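Side-chain contacts in activator of Hsp90 ATPase homologue 1/2-like C-terminal domain-containing protein (Rhodobacter sphaeroides, PDB 3PU2), which is of unknown function but belongs to the AHA1 family of the SRPBCC superfamily and may act as an activator of the Hsp90 ATPase: residues Leu15-His20 with Ser137-Glu142; Gln27-Leu32 with Leu108-Val113; Gln64-Pro69 with Arg74-Arg79. All coordinates share one frame; numbering follows the deposited sequence.

Interaction 1: residues Leu15-His20 with Ser137-Glu142; sequences LEFRRH and SAMATE
F17 offers the contact's flat group, and both of its partners from the C-terminal helix, the selenium of M139 and the methyl of A140, approach the ring at a slant. They lie on the same side of the ring plane, neither squarely over the face nor out along the rim. The setting is the helix-grip fold of the Bet v 1-like clan, in which a long C-terminal helix, here 139-156, packs against a curved antiparallel sheet; strand 14-21 is one of the strands it meets. M139, modelled as selenomethionine, makes a Met-aromatic contact: SE stands 4.8 Å from the centroid of the F17 ring, 54° off the ring normal. Its closest ring atom is CZ, 3.8 Å from SE, so the selenium sits towards the far end of the ring rather than above its middle. The A140 methyl lies beside another ring atom, with CB 4.2 Å from F17 CE1. In M139, CG is anti to the backbone N (chi1 176°), which sends the side chain out from the first turn of the helix towards the sheet, and bends at the next two torsions carry its methyl on to L15. There the two side chains cross obliquely. Y125 touches both L15 and M139, while R131 and V134 of helix 130-135 pack against L15 and M139 respectively. Farther along the strand, R19 forms a salt bridge with D151 on the same long helix, adding a charged tie to the apolar one. At the L15 end, the last touch is methyl against methyl: L15 CD1 lies 3.9 Å from M139 CE.

Interaction 2: residues Gln27-Leu32 with Leu108-Val113; sequences QLWAAL and LQLLPV
L110 is the bump in this contact, and the hollow that receives it is formed by L28, W29 and L32 on helix 25-33. The short helix runs nearly antiparallel to strand 108-113, at 159°, with the axes 10.3 Å apart, a gap bridged by leucine side chains from both elements. L110 reaches across it with CG beside its own backbone N and anti to its carbonyl carbon (chi1 -67°), and its two methyls take different places. CD2 goes deepest: it lies 3.9 Å from L28 CB, with CG and CD2 of the same leucine only slightly farther off, and 4.0 Å from the backbone N of W29, so it rests against the helix backbone as well as its side chains. L32 closes the hollow from the next turn, meeting L110 tip to tip, with CD1 4.1 Å from L110 CD2. The other L110 methyl, CD1, lies at the edge of the W29 indole and near its plane, 4.3 Å from CE3. Around this cluster, W29 leans on P85, P86 and L89, and L28 touches T117 on the neighbouring strand and L150 on the long C-terminal helix, so the short helix touches both the sheet and the long helix. The side chains meet one another carbon to carbon, leucine methyls and an indole edge; the backbone N of W29 brings a polar atom near, but it makes no bond to L110. With three of the four touching residues buried, the helix is seated on the strand by fit and the exclusion of water rather than by directional bonds.

Interaction 3: residues Gln64-Pro69 with Arg74-Arg79; sequences QVWTGP and RGLTGR
W66 reaches across to R74 and L76 of the next strand, crossing the L76 side chain at a slant, its indole stretched along the sheet face that carries all three side chains. At its root, CB is 3.9 Å from R74 O, the carbonyl that also accepts a nearly straight hydrogen bond from W66 N (2.8 Å, 178° at the hydrogen). CG sits beside the backbone N (chi1 -64°), and chi2 of -89° then turns the six-membered ring towards the partner strand. Its CE3 passes the same R74 carbonyl, which lies near the ring plane, and has R74 CG 4.2 Å away. Next along the rim, CZ3 comes to G75, where CA is 4.3 Å off. CH2, at the tip, meets L76 CD2 in the plane of the indole at 3.8 Å. On the pyrrole side, NE1 is bound to L42 O. These strands, 61-67 and 73-84, form an antiparallel beta hairpin. Q64 with L76 and W66 with R74 are hydrogen-bonded pairs, each joined by two N-H...O bonds; V65 with G75 between them is a non-hydrogen-bonded pair, where the strands draw in to 4.2 Å from CA to CA. Q64 and L76 lie side by side and point the same way, with the amide OE1 of Q64 3.5 Å from L76 CD1 in a plain packing contact. Elsewhere R74 makes a cation-pi contact with W47, and strand 49-54 pairs with the other edge of 61-67 through V65 and T50, while its M49 touches both Q64 and W66.

In the fold
All three contacts reach one antiparallel sheet, but they use it differently. Interactions 1 and 2 seat helices on it by apolar packing: the long C-terminal helix on 15-20 through a selenium and an aromatic ring, the short helix on 108-113 through leucines and the edge of a tryptophan. Interaction 2 is buried; interactions 1 and 3 are only partly so. The long helix that begins in interaction 1 reaches interaction 2 farther on, where its L150 touches L28. Interaction 3 joins strand to neighbouring strand within the sheet, so backbone hydrogen bonds dominate there and side chains follow. It lies about 22 Å from interaction 2, centre to centre, on the opposite side of the chain's centre.

Interaction 1: residues Leu15-His20 with Ser137-Glu142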
# COMPACT_ATOMS: atom_id res chain seq x y z
N LEU A 15 3.18 -3.75 12.01
CA LEU A 15 2.31 -2.57 12.02
C LEU A 15 1.01 -2.90 11.32
O LEU A 15 1.01 -3.52 10.26
CB LEU A 15 2.98 -1.37 11.34
CG LEU A 15 3.97 -0.61 12.23
CD1 LEU A 15 4.72 0.44 11.42
CD2 LEU A 15 3.22 0.03 13.37
N GLU A 16 -0.10 -2.49 11.93
CA GLU A 16 -1.41 -2.78 11.37
C GLU A 16 -2.20 -1.51 11.08
O GLU A 16 -2.06 -0.51 11.77
CB GLU A 16 -2.18 -3.68 12.34
CG GLU A 16 -1.60 -5.10 12.47
CD GLU A 16 -2.07 -5.84 13.72
OE1 GLU A 16 -3.22 -5.64 14.16
OE2 GLU A 16 -1.27 -6.64 14.27
N PHE A 17 -3.03 -1.55 10.04
CA PHE A 17 -3.85 -0.41 9.65
C PHE A 17 -5.15 -0.95 9.08
O PHE A 17 -5.19 -2.06 8.54
CB PHE A 17 -3.16 0.44 8.57
CG PHE A 17 -1.79 0.92 8.94
CD1 PHE A 17 -1.62 2.09 9.66
CD2 PHE A 17 -0.66 0.19 8.59
CE1 PHE A 17 -0.34 2.54 10.01
CE2 PHE A 17 0.62 0.63 8.94
CZ PHE A 17 0.78 1.81 9.65
N ARG A 18 -6.22 -0.17 9.21
CA ARG A 18 -7.53 -0.55 8.70
C ARG A 18 -8.21 0.71 8.20
O ARG A 18 -8.10 1.77 8.82
CB ARG A 18 -8.37 -1.20 9.80
CG ARG A 18 -7.77 -2.48 10.38
CD ARG A 18 -8.80 -3.28 11.17
NE ARG A 18 -9.20 -2.60 12.40
CZ ARG A 18 -10.11 -3.07 13.25
NH1 ARG A 18 -10.72 -4.22 13.00
NH2 ARG A 18 -10.41 -2.39 14.35
N ARG A 19 -8.92 0.61 7.09
CA ARG A 19 -9.59 1.77 6.53
C ARG A 19 -10.81 1.37 5.71
O ARG A 19 -10.77 0.39 4.96
CB ARG A 19 -8.60 2.55 5.68
CG ARG A 19 -9.19 3.64 4.79
CD ARG A 19 -9.28 5.01 5.46
NE ARG A 19 -9.03 6.05 4.47
CZ ARG A 19 -9.89 6.97 4.07
NH1 ARG A 19 -11.12 7.02 4.58
NH2 ARG A 19 -9.53 7.85 3.15
N HIS A 20 -11.89 2.13 5.84
CA HIS A 20 -13.11 1.86 5.10
C HIS A 20 -13.06 2.55 3.74
O HIS A 20 -12.46 3.61 3.60
CB HIS A 20 -14.31 2.38 5.89
CG HIS A 20 -15.63 2.07 5.24
ND1 HIS A 20 -16.14 0.80 5.17
CD2 HIS A 20 -16.53 2.88 4.63
CE1 HIS A 20 -17.31 0.83 4.54
NE2 HIS A 20 -17.56 2.08 4.21
N SER A 137 8.09 7.79 11.18
CA SER A 137 7.98 8.34 9.83
C SER A 137 6.54 8.70 9.53
O SER A 137 5.64 7.94 9.89
CB SER A 137 8.43 7.33 8.78
OG SER A 137 9.80 7.49 8.45
N ALA A 138 6.33 9.83 8.87
CA ALA A 138 4.98 10.25 8.52
C ALA A 138 4.42 9.29 7.47
O ALA A 138 3.76 9.70 6.52
CB ALA A 138 4.98 11.67 7.99
N MSE A 139 4.73 8.02 7.66
CA MSE A 139 4.27 6.96 6.78
C MSE A 139 2.77 6.76 7.00
O MSE A 139 2.02 6.55 6.05
CB MSE A 139 5.03 5.68 7.09
CG MSE A 139 4.56 4.47 6.31
SE MSE A 139 3.50 3.29 7.41
CE MSE A 139 4.86 2.00 7.85
N ALA A 140 2.35 6.83 8.26
CA ALA A 140 0.93 6.68 8.60
C ALA A 140 0.16 7.87 8.03
O ALA A 140 -0.98 7.75 7.58
CB ALA A 140 0.76 6.62 10.11
N THR A 141 0.85 8.99 8.02
CA THR A 141 0.31 10.23 7.59
C THR A 141 0.20 10.28 6.10
O THR A 141 -0.76 10.72 5.54
CB THR A 141 1.24 11.33 7.99
OG1 THR A 141 0.72 11.96 9.15
CG2 THR A 141 1.35 12.33 6.91
N GLU A 142 1.23 9.81 5.47
CA GLU A 142 1.28 9.84 4.06
C GLU A 142 0.39 8.81 3.51
O GLU A 142 -0.05 8.91 2.40
CB GLU A 142 2.67 9.55 3.64
CG GLU A 142 3.54 10.67 3.86
CD GLU A 142 4.83 10.43 3.23
OE1 GLU A 142 4.85 9.71 2.25
OE2 GLU A 142 5.85 10.94 3.70

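Interaction 2: residues Gln27-Leu32 with Leu108-Val113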
# COMPACT_ATOMS: atom_id res chain seq x y z
N GLN A 27 -13.71 -3.56 -7.01
CA GLN A 27 -13.24 -2.28 -7.51
C GLN A 27 -12.03 -1.86 -6.73
O GLN A 27 -11.10 -1.28 -7.28
CB GLN A 27 -14.32 -1.22 -7.36
CG GLN A 27 -15.63 -1.54 -8.03
CD GLN A 27 -16.69 -0.51 -7.69
OE1 GLN A 27 -16.99 -0.30 -6.51
NE2 GLN A 27 -17.25 0.12 -8.71
N LEU A 28 -12.04 -2.14 -5.44
CA LEU A 28 -10.93 -1.77 -4.60
C LEU A 28 -9.68 -2.55 -5.00
O LEU A 28 -8.57 -2.01 -5.03
CB LEU A 28 -11.26 -2.01 -3.14
CG LEU A 28 -10.28 -1.28 -2.21
CD1 LEU A 28 -10.21 0.17 -2.64
CD2 LEU A 28 -10.73 -1.38 -0.77
N TRP A 29 -9.85 -3.83 -5.32
CA TRP A 29 -8.73 -4.68 -5.73
C TRP A 29 -8.15 -4.15 -7.04
O TRP A 29 -6.93 -4.19 -7.23
CB TRP A 29 -9.20 -6.14 -5.89
CG TRP A 29 -8.17 -7.10 -6.45
CD1 TRP A 29 -7.87 -7.30 -7.77
CD2 TRP A 29 -7.30 -7.94 -5.71
NE1 TRP A 29 -6.85 -8.22 -7.89
CE2 TRP A 29 -6.48 -8.63 -6.64
CE3 TRP A 29 -7.12 -8.18 -4.34
CZ2 TRP A 29 -5.50 -9.53 -6.25
CZ3 TRP A 29 -6.14 -9.08 -3.95
CH2 TRP A 29 -5.35 -9.75 -4.90
N ALA A 30 -9.00 -3.65 -7.93
CA ALA A 30 -8.52 -3.12 -9.21
C ALA A 30 -7.71 -1.84 -8.97
O ALA A 30 -6.79 -1.52 -9.74
CB ALA A 30 -9.70 -2.83 -10.13
N ALA A 31 -8.06 -1.12 -7.91
CA ALA A 31 -7.39 0.12 -7.54
C ALA A 31 -6.05 -0.17 -6.89
O ALA A 31 -5.06 0.50 -7.16
CB ALA A 31 -8.26 0.92 -6.59
N LEU A 32 -6.03 -1.17 -6.02
CA LEU A 32 -4.84 -1.57 -5.28
C LEU A 32 -3.81 -2.38 -6.07
O LEU A 32 -2.64 -2.47 -5.65
CB LEU A 32 -5.25 -2.36 -4.05
CG LEU A 32 -5.93 -1.54 -2.95
CD1 LEU A 32 -6.77 -2.43 -2.08
CD2 LEU A 32 -4.87 -0.86 -2.11
N LEU A 108 -2.40 -7.53 2.60
CA LEU A 108 -3.63 -6.79 2.37
C LEU A 108 -4.80 -7.75 2.38
O LEU A 108 -4.85 -8.71 1.62
CB LEU A 108 -3.60 -6.07 1.02
CG LEU A 108 -2.41 -5.16 0.73
CD1 LEU A 108 -2.39 -4.86 -0.75
CD2 LEU A 108 -2.47 -3.88 1.56
N GLN A 109 -5.76 -7.46 3.24
CA GLN A 109 -6.95 -8.29 3.34
C GLN A 109 -8.17 -7.40 3.09
O GLN A 109 -8.33 -6.36 3.73
CB GLN A 109 -7.02 -8.89 4.75
CG GLN A 109 -7.65 -10.27 4.86
CD GLN A 109 -6.64 -11.31 5.31
OE1 GLN A 109 -5.78 -11.03 6.15
NE2 GLN A 109 -6.75 -12.52 4.77
N LEU A 110 -9.01 -7.81 2.15
CA LEU A 110 -10.22 -7.05 1.83
C LEU A 110 -11.50 -7.82 2.21
O LEU A 110 -11.84 -8.81 1.58
CB LEU A 110 -10.26 -6.72 0.33
CG LEU A 110 -9.23 -5.76 -0.25
CD1 LEU A 110 -7.91 -6.48 -0.49
CD2 LEU A 110 -9.76 -5.23 -1.57
N LEU A 111 -12.19 -7.35 3.25
CA LEU A 111 -13.43 -7.99 3.70
C LEU A 111 -14.60 -7.02 3.57
O LEU A 111 -14.52 -5.88 4.02
CB LEU A 111 -13.32 -8.45 5.16
CG LEU A 111 -12.73 -7.45 6.16
CD1 LEU A 111 -13.34 -7.68 7.54
CD2 LEU A 111 -11.22 -7.60 6.20
N PRO A 112 -15.71 -7.47 2.95
CA PRO A 112 -16.88 -6.61 2.77
C PRO A 112 -17.49 -6.23 4.11
O PRO A 112 -17.69 -7.08 4.97
CB PRO A 112 -17.83 -7.48 1.95
CG PRO A 112 -16.90 -8.35 1.17
CD PRO A 112 -15.88 -8.73 2.21
N VAL A 113 -17.75 -4.94 4.28
CA VAL A 113 -18.35 -4.40 5.50
C VAL A 113 -19.54 -3.58 5.03
O VAL A 113 -19.62 -3.26 3.85
CB VAL A 113 -17.36 -3.50 6.27
CG1 VAL A 113 -18.06 -2.76 7.40
CG2 VAL A 113 -16.25 -4.35 6.84

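Interaction 3: residues Gln64-Pro69 with Arg74-Arg79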
# COMPACT_ATOMS: atom_id res chain seq x y z
N GLN A 64 8.09 0.11 -8.34
CA GLN A 64 7.49 1.45 -8.25
C GLN A 64 8.54 2.54 -8.11
O GLN A 64 9.52 2.39 -7.37
CB GLN A 64 6.52 1.51 -7.06
CG GLN A 64 5.44 0.43 -7.14
CD GLN A 64 4.46 0.43 -5.98
OE1 GLN A 64 4.84 0.25 -4.82
NE2 GLN A 64 3.18 0.62 -6.29
N VAL A 65 8.33 3.64 -8.82
CA VAL A 65 9.25 4.77 -8.76
C VAL A 65 8.54 6.11 -8.72
O VAL A 65 7.69 6.42 -9.55
CB VAL A 65 10.24 4.82 -9.98
CG1 VAL A 65 11.22 6.01 -9.83
CG2 VAL A 65 11.02 3.49 -10.08
N TRP A 66 8.90 6.91 -7.73
CA TRP A 66 8.33 8.23 -7.59
C TRP A 66 9.44 9.24 -7.89
O TRP A 66 10.61 9.05 -7.51
CB TRP A 66 7.81 8.42 -6.17
CG TRP A 66 6.69 7.50 -5.83
CD1 TRP A 66 5.35 7.73 -6.01
CD2 TRP A 66 6.80 6.21 -5.22
NE1 TRP A 66 4.62 6.66 -5.55
CE2 TRP A 66 5.48 5.72 -5.05
CE3 TRP A 66 7.88 5.43 -4.79
CZ2 TRP A 66 5.22 4.48 -4.48
CZ3 TRP A 66 7.62 4.21 -4.22
CH2 TRP A 66 6.30 3.74 -4.06
N THR A 67 9.08 10.29 -8.61
CA THR A 67 10.01 11.34 -8.94
C THR A 67 9.55 12.62 -8.28
O THR A 67 8.42 13.07 -8.48
CB THR A 67 10.07 11.60 -10.43
OG1 THR A 67 10.18 10.36 -11.13
CG2 THR A 67 11.26 12.51 -10.73
N GLY A 68 10.44 13.20 -7.49
CA GLY A 68 10.10 14.43 -6.80
C GLY A 68 10.55 15.67 -7.55
O GLY A 68 10.98 15.58 -8.71
N PRO A 69 10.44 16.85 -6.93
CA PRO A 69 10.87 18.05 -7.64
C PRO A 69 12.38 17.93 -7.72
O PRO A 69 13.00 17.23 -6.90
CB PRO A 69 10.41 19.18 -6.72
CG PRO A 69 9.34 18.56 -5.88
CD PRO A 69 9.89 17.20 -5.61
N ARG A 74 12.84 7.78 -5.95
CA ARG A 74 12.70 6.96 -4.78
C ARG A 74 11.87 5.78 -5.27
O ARG A 74 10.81 5.96 -5.88
CB ARG A 74 11.98 7.76 -3.68
CG ARG A 74 11.18 6.94 -2.68
CD ARG A 74 10.77 7.79 -1.48
NE ARG A 74 9.94 8.94 -1.83
CZ ARG A 74 9.71 9.96 -1.01
NH1 ARG A 74 10.26 9.97 0.20
NH2 ARG A 74 8.92 10.96 -1.37
N GLY A 75 12.37 4.57 -5.05
CA GLY A 75 11.63 3.43 -5.52
C GLY A 75 11.69 2.20 -4.66
O GLY A 75 12.42 2.12 -3.67
N LEU A 76 10.90 1.21 -5.06
CA LEU A 76 10.86 -0.04 -4.34
C LEU A 76 10.59 -1.20 -5.29
O LEU A 76 10.03 -1.03 -6.37
CB LEU A 76 9.79 0.04 -3.24
CG LEU A 76 8.32 0.10 -3.64
CD1 LEU A 76 7.85 -1.29 -4.07
CD2 LEU A 76 7.50 0.57 -2.44
N THR A 77 11.03 -2.37 -4.87
CA THR A 77 10.85 -3.59 -5.64
C THR A 77 10.27 -4.57 -4.65
O THR A 77 10.43 -4.41 -3.43
CB THR A 77 12.18 -4.14 -6.13
OG1 THR A 77 13.06 -3.06 -6.45
CG2 THR A 77 11.96 -4.98 -7.37
N GLY A 78 9.59 -5.58 -5.16
CA GLY A 78 9.00 -6.58 -4.30
C GLY A 78 8.52 -7.70 -5.19
O GLY A 78 8.58 -7.61 -6.42
N ARG A 79 8.04 -8.76 -4.56
CA ARG A 79 7.56 -9.91 -5.29
C ARG A 79 6.20 -10.28 -4.72
O ARG A 79 6.01 -10.22 -3.51
CB ARG A 79 8.54 -11.06 -5.09
CG ARG A 79 8.68 -12.01 -6.26
CD ARG A 79 9.03 -11.26 -7.53
NE ARG A 79 10.13 -11.88 -8.25
CZ ARG A 79 10.45 -11.59 -9.51
NH1 ARG A 79 9.74 -10.69 -10.19
NH2 ARG A 79 11.48 -12.19 -10.09